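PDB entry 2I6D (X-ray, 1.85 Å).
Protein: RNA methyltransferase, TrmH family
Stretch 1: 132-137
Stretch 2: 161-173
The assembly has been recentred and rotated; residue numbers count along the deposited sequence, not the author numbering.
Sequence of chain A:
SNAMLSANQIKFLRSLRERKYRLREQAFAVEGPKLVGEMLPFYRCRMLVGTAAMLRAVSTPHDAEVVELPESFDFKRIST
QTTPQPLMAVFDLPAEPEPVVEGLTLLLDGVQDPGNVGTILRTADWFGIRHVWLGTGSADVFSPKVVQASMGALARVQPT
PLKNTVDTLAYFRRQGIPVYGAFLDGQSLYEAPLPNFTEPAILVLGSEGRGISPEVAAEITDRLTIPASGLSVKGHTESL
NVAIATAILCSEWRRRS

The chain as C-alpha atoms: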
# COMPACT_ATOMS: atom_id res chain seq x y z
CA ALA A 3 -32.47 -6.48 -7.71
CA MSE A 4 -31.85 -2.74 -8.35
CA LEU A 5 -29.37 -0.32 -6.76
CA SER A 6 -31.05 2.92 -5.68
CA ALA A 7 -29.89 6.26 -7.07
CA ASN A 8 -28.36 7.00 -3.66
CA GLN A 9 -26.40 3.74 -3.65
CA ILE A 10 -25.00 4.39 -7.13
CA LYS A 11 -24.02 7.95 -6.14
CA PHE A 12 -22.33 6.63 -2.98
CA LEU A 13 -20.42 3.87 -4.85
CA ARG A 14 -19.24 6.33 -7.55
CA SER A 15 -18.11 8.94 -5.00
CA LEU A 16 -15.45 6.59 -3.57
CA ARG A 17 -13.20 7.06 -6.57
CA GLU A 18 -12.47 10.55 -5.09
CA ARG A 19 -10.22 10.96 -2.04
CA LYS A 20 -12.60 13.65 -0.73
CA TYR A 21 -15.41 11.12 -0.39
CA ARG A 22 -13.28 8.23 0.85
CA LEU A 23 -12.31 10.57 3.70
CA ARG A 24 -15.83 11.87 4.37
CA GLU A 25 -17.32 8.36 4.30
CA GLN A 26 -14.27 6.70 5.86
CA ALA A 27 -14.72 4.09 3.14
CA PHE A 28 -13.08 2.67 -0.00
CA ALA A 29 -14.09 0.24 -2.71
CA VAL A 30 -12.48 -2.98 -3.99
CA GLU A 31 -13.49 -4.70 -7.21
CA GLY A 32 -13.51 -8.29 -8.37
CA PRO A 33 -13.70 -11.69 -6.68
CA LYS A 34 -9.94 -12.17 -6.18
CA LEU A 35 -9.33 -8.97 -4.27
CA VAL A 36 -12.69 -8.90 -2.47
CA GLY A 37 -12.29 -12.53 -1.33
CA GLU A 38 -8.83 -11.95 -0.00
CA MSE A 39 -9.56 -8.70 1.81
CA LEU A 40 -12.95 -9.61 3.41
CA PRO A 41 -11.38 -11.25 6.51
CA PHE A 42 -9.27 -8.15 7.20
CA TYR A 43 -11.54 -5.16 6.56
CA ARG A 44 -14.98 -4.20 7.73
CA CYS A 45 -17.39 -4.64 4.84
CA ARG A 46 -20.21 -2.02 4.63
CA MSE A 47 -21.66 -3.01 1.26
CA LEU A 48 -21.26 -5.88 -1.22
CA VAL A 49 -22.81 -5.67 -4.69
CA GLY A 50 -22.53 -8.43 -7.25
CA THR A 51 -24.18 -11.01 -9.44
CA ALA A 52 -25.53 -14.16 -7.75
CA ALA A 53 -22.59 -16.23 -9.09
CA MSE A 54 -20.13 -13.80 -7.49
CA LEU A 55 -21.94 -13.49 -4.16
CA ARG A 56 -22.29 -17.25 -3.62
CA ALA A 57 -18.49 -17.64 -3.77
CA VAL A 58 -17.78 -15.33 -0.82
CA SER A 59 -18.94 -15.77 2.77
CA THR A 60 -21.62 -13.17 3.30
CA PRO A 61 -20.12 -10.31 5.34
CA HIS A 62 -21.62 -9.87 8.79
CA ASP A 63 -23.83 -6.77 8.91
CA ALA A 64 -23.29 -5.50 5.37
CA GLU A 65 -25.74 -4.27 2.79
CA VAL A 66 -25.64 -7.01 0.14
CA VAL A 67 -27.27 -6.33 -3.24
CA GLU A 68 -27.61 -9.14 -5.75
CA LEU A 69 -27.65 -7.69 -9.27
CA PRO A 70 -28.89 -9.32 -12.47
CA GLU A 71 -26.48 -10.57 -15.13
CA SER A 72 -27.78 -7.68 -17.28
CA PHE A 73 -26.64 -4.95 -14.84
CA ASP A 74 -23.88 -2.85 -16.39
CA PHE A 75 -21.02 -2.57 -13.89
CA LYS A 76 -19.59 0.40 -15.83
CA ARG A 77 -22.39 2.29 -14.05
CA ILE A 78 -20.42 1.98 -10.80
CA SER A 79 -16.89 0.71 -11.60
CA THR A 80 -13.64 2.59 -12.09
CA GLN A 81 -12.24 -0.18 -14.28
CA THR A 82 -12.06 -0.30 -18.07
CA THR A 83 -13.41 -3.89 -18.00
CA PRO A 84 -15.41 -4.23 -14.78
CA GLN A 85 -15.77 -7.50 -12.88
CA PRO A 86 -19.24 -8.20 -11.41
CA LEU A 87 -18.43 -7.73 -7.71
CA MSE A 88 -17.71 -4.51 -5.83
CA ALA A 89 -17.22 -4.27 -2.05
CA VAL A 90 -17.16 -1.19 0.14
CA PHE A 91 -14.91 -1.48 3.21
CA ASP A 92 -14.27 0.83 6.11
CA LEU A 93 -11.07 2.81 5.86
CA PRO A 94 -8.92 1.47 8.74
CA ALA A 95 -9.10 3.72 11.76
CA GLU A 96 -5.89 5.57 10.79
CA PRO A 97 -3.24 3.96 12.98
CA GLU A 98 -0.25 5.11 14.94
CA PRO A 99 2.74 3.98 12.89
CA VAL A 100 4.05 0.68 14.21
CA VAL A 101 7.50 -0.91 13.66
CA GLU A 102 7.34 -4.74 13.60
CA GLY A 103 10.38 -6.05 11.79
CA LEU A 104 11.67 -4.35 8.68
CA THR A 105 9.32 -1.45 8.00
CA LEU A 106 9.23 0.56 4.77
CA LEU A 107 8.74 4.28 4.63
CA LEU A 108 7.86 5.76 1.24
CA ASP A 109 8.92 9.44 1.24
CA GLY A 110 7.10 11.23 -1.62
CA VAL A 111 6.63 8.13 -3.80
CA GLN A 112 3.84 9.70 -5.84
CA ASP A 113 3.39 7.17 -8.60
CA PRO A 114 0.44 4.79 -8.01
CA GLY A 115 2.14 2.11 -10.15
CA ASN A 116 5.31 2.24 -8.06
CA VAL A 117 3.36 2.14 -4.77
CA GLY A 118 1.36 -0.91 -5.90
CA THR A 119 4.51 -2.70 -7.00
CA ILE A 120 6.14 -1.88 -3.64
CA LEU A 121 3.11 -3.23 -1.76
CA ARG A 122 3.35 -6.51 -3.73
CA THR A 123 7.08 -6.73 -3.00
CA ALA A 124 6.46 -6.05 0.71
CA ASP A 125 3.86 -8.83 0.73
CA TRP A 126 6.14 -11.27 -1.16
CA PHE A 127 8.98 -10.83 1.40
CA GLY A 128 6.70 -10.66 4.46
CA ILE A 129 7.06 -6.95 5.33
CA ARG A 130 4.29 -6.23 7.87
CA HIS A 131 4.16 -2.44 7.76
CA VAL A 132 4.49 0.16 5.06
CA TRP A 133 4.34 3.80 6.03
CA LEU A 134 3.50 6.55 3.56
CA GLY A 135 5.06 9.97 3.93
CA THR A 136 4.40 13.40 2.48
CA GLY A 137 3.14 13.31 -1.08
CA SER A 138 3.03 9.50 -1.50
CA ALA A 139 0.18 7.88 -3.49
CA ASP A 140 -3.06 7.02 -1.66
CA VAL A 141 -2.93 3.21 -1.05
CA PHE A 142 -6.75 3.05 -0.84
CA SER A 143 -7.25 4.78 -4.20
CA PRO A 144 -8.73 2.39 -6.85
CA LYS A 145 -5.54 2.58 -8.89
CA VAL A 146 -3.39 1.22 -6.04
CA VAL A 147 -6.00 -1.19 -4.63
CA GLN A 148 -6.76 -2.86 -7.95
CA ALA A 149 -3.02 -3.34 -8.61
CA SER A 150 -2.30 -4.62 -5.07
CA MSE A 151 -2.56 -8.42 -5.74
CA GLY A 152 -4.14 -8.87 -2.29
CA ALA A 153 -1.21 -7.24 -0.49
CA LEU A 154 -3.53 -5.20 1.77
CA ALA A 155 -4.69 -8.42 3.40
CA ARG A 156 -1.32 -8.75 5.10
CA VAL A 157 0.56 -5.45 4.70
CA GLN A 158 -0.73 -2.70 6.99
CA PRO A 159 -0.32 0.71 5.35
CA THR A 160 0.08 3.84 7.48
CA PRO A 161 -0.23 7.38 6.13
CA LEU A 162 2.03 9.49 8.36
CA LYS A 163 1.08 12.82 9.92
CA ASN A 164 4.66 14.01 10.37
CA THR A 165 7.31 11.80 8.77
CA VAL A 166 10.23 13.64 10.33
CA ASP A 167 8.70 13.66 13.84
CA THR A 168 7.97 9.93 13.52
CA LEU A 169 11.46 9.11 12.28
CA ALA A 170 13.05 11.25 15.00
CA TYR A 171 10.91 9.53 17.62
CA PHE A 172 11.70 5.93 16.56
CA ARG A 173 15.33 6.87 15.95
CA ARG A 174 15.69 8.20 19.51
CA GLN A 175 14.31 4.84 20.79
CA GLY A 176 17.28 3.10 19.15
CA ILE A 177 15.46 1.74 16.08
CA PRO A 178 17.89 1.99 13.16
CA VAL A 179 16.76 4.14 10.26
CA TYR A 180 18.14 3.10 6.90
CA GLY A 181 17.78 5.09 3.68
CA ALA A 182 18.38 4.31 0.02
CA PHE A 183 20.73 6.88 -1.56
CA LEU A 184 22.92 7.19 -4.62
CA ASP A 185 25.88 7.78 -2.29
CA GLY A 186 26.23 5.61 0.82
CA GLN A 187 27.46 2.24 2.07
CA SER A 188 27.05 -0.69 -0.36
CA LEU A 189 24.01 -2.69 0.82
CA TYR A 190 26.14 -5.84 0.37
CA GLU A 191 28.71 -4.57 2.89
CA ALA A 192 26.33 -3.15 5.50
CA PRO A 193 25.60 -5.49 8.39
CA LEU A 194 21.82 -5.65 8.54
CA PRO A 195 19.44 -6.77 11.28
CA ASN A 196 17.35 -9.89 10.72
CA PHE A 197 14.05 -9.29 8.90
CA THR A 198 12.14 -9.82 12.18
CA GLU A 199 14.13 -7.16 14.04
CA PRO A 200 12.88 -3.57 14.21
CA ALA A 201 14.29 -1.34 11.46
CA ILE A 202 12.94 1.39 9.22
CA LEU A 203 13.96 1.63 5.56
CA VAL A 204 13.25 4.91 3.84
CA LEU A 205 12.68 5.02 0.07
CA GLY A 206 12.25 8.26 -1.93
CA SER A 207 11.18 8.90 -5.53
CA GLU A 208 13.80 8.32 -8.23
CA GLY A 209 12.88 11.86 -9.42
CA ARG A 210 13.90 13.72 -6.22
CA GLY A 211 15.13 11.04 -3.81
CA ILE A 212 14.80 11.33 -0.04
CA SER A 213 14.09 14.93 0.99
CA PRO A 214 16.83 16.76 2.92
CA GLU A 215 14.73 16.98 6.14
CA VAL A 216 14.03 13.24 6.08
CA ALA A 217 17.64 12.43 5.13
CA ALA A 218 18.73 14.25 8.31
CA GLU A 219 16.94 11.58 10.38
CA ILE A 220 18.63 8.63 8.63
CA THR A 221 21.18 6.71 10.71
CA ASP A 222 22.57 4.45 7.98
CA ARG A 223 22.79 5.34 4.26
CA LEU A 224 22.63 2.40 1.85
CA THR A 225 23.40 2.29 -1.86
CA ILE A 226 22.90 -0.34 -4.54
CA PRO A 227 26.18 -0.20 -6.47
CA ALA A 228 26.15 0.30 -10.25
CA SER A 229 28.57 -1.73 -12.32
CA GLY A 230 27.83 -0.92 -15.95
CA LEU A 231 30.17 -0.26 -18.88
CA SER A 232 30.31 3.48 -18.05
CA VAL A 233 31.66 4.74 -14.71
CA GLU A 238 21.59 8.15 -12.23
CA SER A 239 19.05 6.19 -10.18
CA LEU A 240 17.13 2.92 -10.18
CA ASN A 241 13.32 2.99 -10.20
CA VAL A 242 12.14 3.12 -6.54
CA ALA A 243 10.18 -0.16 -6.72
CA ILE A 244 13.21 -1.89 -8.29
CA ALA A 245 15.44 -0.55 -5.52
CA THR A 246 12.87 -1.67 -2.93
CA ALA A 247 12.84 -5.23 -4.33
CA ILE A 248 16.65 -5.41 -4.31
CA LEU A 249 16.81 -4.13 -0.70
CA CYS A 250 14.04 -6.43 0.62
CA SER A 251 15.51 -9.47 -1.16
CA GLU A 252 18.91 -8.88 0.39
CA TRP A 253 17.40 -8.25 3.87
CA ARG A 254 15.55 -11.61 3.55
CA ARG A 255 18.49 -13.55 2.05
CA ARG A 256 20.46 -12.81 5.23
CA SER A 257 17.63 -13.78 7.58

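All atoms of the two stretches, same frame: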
# COMPACT_ATOMS: atom_id res chain seq x y z
N VAL A 132 3.99 -0.77 6.08
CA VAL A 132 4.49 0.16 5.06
C VAL A 132 3.90 1.52 5.43
O VAL A 132 2.67 1.70 5.50
CB VAL A 132 4.10 -0.22 3.59
CG1 VAL A 132 4.47 0.89 2.60
CG2 VAL A 132 4.76 -1.56 3.16
N TRP A 133 4.78 2.48 5.68
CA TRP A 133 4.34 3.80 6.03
C TRP A 133 4.45 4.70 4.82
O TRP A 133 5.34 4.53 3.99
CB TRP A 133 5.22 4.40 7.14
CG TRP A 133 5.33 3.62 8.43
CD1 TRP A 133 4.53 2.60 8.88
CD2 TRP A 133 6.27 3.89 9.44
NE1 TRP A 133 4.98 2.19 10.12
CE2 TRP A 133 6.05 2.97 10.48
CE3 TRP A 133 7.32 4.81 9.55
CZ2 TRP A 133 6.85 2.94 11.63
CZ3 TRP A 133 8.12 4.79 10.70
CH2 TRP A 133 7.86 3.86 11.74
N LEU A 134 3.55 5.67 4.73
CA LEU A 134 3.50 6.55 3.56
C LEU A 134 3.69 8.00 3.98
O LEU A 134 2.88 8.58 4.73
CB LEU A 134 2.17 6.34 2.81
CG LEU A 134 2.15 4.88 2.37
CD1 LEU A 134 0.92 4.10 2.86
CD2 LEU A 134 2.47 4.68 0.90
N GLY A 135 4.78 8.59 3.53
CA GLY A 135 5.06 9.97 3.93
C GLY A 135 4.45 10.99 3.00
O GLY A 135 3.66 10.65 2.12
N THR A 136 4.87 12.24 3.20
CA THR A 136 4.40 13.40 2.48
C THR A 136 4.39 13.19 0.97
O THR A 136 5.43 12.94 0.38
CB THR A 136 5.30 14.63 2.80
OG1 THR A 136 5.25 14.90 4.21
CG2 THR A 136 4.88 15.89 2.02
N GLY A 137 3.22 13.30 0.36
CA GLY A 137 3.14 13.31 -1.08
C GLY A 137 3.11 11.93 -1.73
O GLY A 137 3.05 11.84 -2.95
N PRO A 161 -0.56 5.99 6.51
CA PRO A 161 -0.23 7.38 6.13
C PRO A 161 0.30 8.14 7.35
O PRO A 161 -0.33 8.12 8.42
CB PRO A 161 -1.58 7.95 5.68
CG PRO A 161 -2.46 6.72 5.43
CD PRO A 161 -2.00 5.69 6.38
N LEU A 162 1.44 8.80 7.22
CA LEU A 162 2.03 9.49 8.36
C LEU A 162 1.58 10.93 8.44
O LEU A 162 1.38 11.57 7.41
CB LEU A 162 3.56 9.44 8.32
CG LEU A 162 4.28 8.09 8.32
CD1 LEU A 162 5.78 8.31 8.37
CD2 LEU A 162 3.86 7.28 9.51
N LYS A 163 1.40 11.42 9.67
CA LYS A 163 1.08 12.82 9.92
C LYS A 163 2.33 13.69 9.76
O LYS A 163 2.28 14.79 9.16
CB LYS A 163 0.58 13.00 11.36
CG LYS A 163 -0.78 12.41 11.69
CD LYS A 163 -1.22 12.89 13.08
CE LYS A 163 -2.43 12.12 13.58
NZ LYS A 163 -2.22 10.64 13.42
N ASN A 164 3.43 13.22 10.33
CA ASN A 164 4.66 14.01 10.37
C ASN A 164 5.80 13.03 10.28
O ASN A 164 6.26 12.51 11.31
CB ASN A 164 4.77 14.82 11.66
CG ASN A 164 5.98 15.81 11.68
OD1 ASN A 164 6.98 15.63 10.97
ND2 ASN A 164 5.88 16.82 12.52
N THR A 165 6.24 12.78 9.06
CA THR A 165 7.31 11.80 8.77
C THR A 165 8.55 12.04 9.62
O THR A 165 9.08 11.12 10.24
CB THR A 165 7.72 11.86 7.28
OG1 THR A 165 6.56 11.62 6.46
CG2 THR A 165 8.80 10.83 6.96
N VAL A 166 9.01 13.29 9.63
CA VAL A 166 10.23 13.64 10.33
C VAL A 166 10.09 13.39 11.81
O VAL A 166 10.96 12.75 12.39
CB VAL A 166 10.66 15.11 10.04
CG1 VAL A 166 11.77 15.54 11.00
CG2 VAL A 166 11.14 15.23 8.59
N ASP A 167 8.99 13.84 12.41
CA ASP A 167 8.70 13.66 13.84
C ASP A 167 8.69 12.16 14.20
O ASP A 167 9.23 11.76 15.23
CB ASP A 167 7.32 14.19 14.18
CG ASP A 167 7.34 15.56 14.76
OD1 ASP A 167 6.46 15.79 15.64
OD2 ASP A 167 8.20 16.40 14.37
N THR A 168 8.04 11.36 13.35
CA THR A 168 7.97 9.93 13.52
C THR A 168 9.34 9.28 13.43
O THR A 168 9.71 8.46 14.28
CB THR A 168 7.05 9.31 12.46
OG1 THR A 168 5.72 9.75 12.73
CG2 THR A 168 7.08 7.77 12.52
N LEU A 169 10.11 9.63 12.39
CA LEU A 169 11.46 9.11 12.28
C LEU A 169 12.33 9.50 13.48
O LEU A 169 13.05 8.67 14.03
CB LEU A 169 12.13 9.58 10.99
CG LEU A 169 11.74 8.87 9.72
CD1 LEU A 169 12.60 9.44 8.57
CD2 LEU A 169 11.90 7.34 9.83
N ALA A 170 12.26 10.76 13.87
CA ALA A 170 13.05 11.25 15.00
C ALA A 170 12.69 10.46 16.25
O ALA A 170 13.56 10.03 16.99
CB ALA A 170 12.82 12.71 15.21
N TYR A 171 11.40 10.22 16.43
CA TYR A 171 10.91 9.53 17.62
C TYR A 171 11.43 8.07 17.69
O TYR A 171 11.99 7.64 18.71
CB TYR A 171 9.39 9.58 17.64
CG TYR A 171 8.73 8.77 18.72
CD1 TYR A 171 8.84 9.15 20.07
CD2 TYR A 171 7.98 7.65 18.40
CE1 TYR A 171 8.23 8.42 21.06
CE2 TYR A 171 7.36 6.90 19.41
CZ TYR A 171 7.49 7.29 20.72
OH TYR A 171 6.87 6.55 21.69
N PHE A 172 11.24 7.33 16.61
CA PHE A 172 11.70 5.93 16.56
C PHE A 172 13.22 5.83 16.60
O PHE A 172 13.78 4.96 17.28
CB PHE A 172 11.10 5.18 15.38
CG PHE A 172 9.69 4.80 15.62
CD1 PHE A 172 9.37 3.85 16.58
CD2 PHE A 172 8.66 5.44 14.96
CE1 PHE A 172 8.03 3.49 16.82
CE2 PHE A 172 7.32 5.09 15.18
CZ PHE A 172 7.01 4.11 16.11
N ARG A 173 13.87 6.79 15.94
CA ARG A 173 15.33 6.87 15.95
C ARG A 173 15.89 7.06 17.37
O ARG A 173 16.87 6.42 17.78
CB ARG A 173 15.84 7.99 15.01
CG ARG A 173 17.36 8.10 14.97
CD ARG A 173 17.90 9.33 14.21
NE ARG A 173 17.22 10.58 14.54
CZ ARG A 173 17.51 11.38 15.57
NH1 ARG A 173 18.48 11.07 16.42
NH2 ARG A 173 16.81 12.50 15.74
O HOH W 1 7.72 12.20 3.90
O HOH W 2 4.91 14.93 6.90

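The two stretches meet as the end of a parallel strand pairing that continues into a strand-to-helix contact, held by one direct backbone hydrogen bond, a small apolar cluster around W133, and two bridging waters. The pairing is centred on L134 and P161, whose CA atoms lie 4.6 Å apart and whose side chains project to the same face of the sheet. Proline has no amide hydrogen to offer, and the direct bond comes from the next residue: L162 N donates to L134 O at 2.9 Å, with a nearly linear angle of 169°.

Beyond this point the second stretch leads into the helix that starts at T165. N164 occupies the N-cap position, its OD1 accepting from D167 N at 3.1 Å and so satisfying an amide that has no preceding helical carbonyl to bond.

W133 has the largest area covered by the other stretch. Its CA-to-CB bond points sideways, yet in the m rotamer the indole reaches the helix. W133 CB lies 4.0 Å from L162 CD2, while the six-membered ring meets residues one helical turn apart: W133 CZ3 is 3.6 Å from T168 CG2, and W133 CH2 is 3.7 Å from F172 CD2. The two aromatic rings approach obliquely, with centroids 5.5 Å apart and planes at 37°. T168 meets the indole through its methyl group, which suits the apolar surroundings.

At G135 the stretches come close, G135 CA lying 3.4 Å from T165 OG1. An ideal CB on this glycine would fall 2.8 Å from T165 OG1, a clash, so the absent side chain makes room for the threonine. Further along, water takes over. One molecule accepts from T136 N and also hydrogen-bonds T165 OG1, both at 2.9 Å; a second binds T136 OG1 at 2.7 Å and makes weak bonds to K163 O and T165 N, at 3.5 and 3.3 Å.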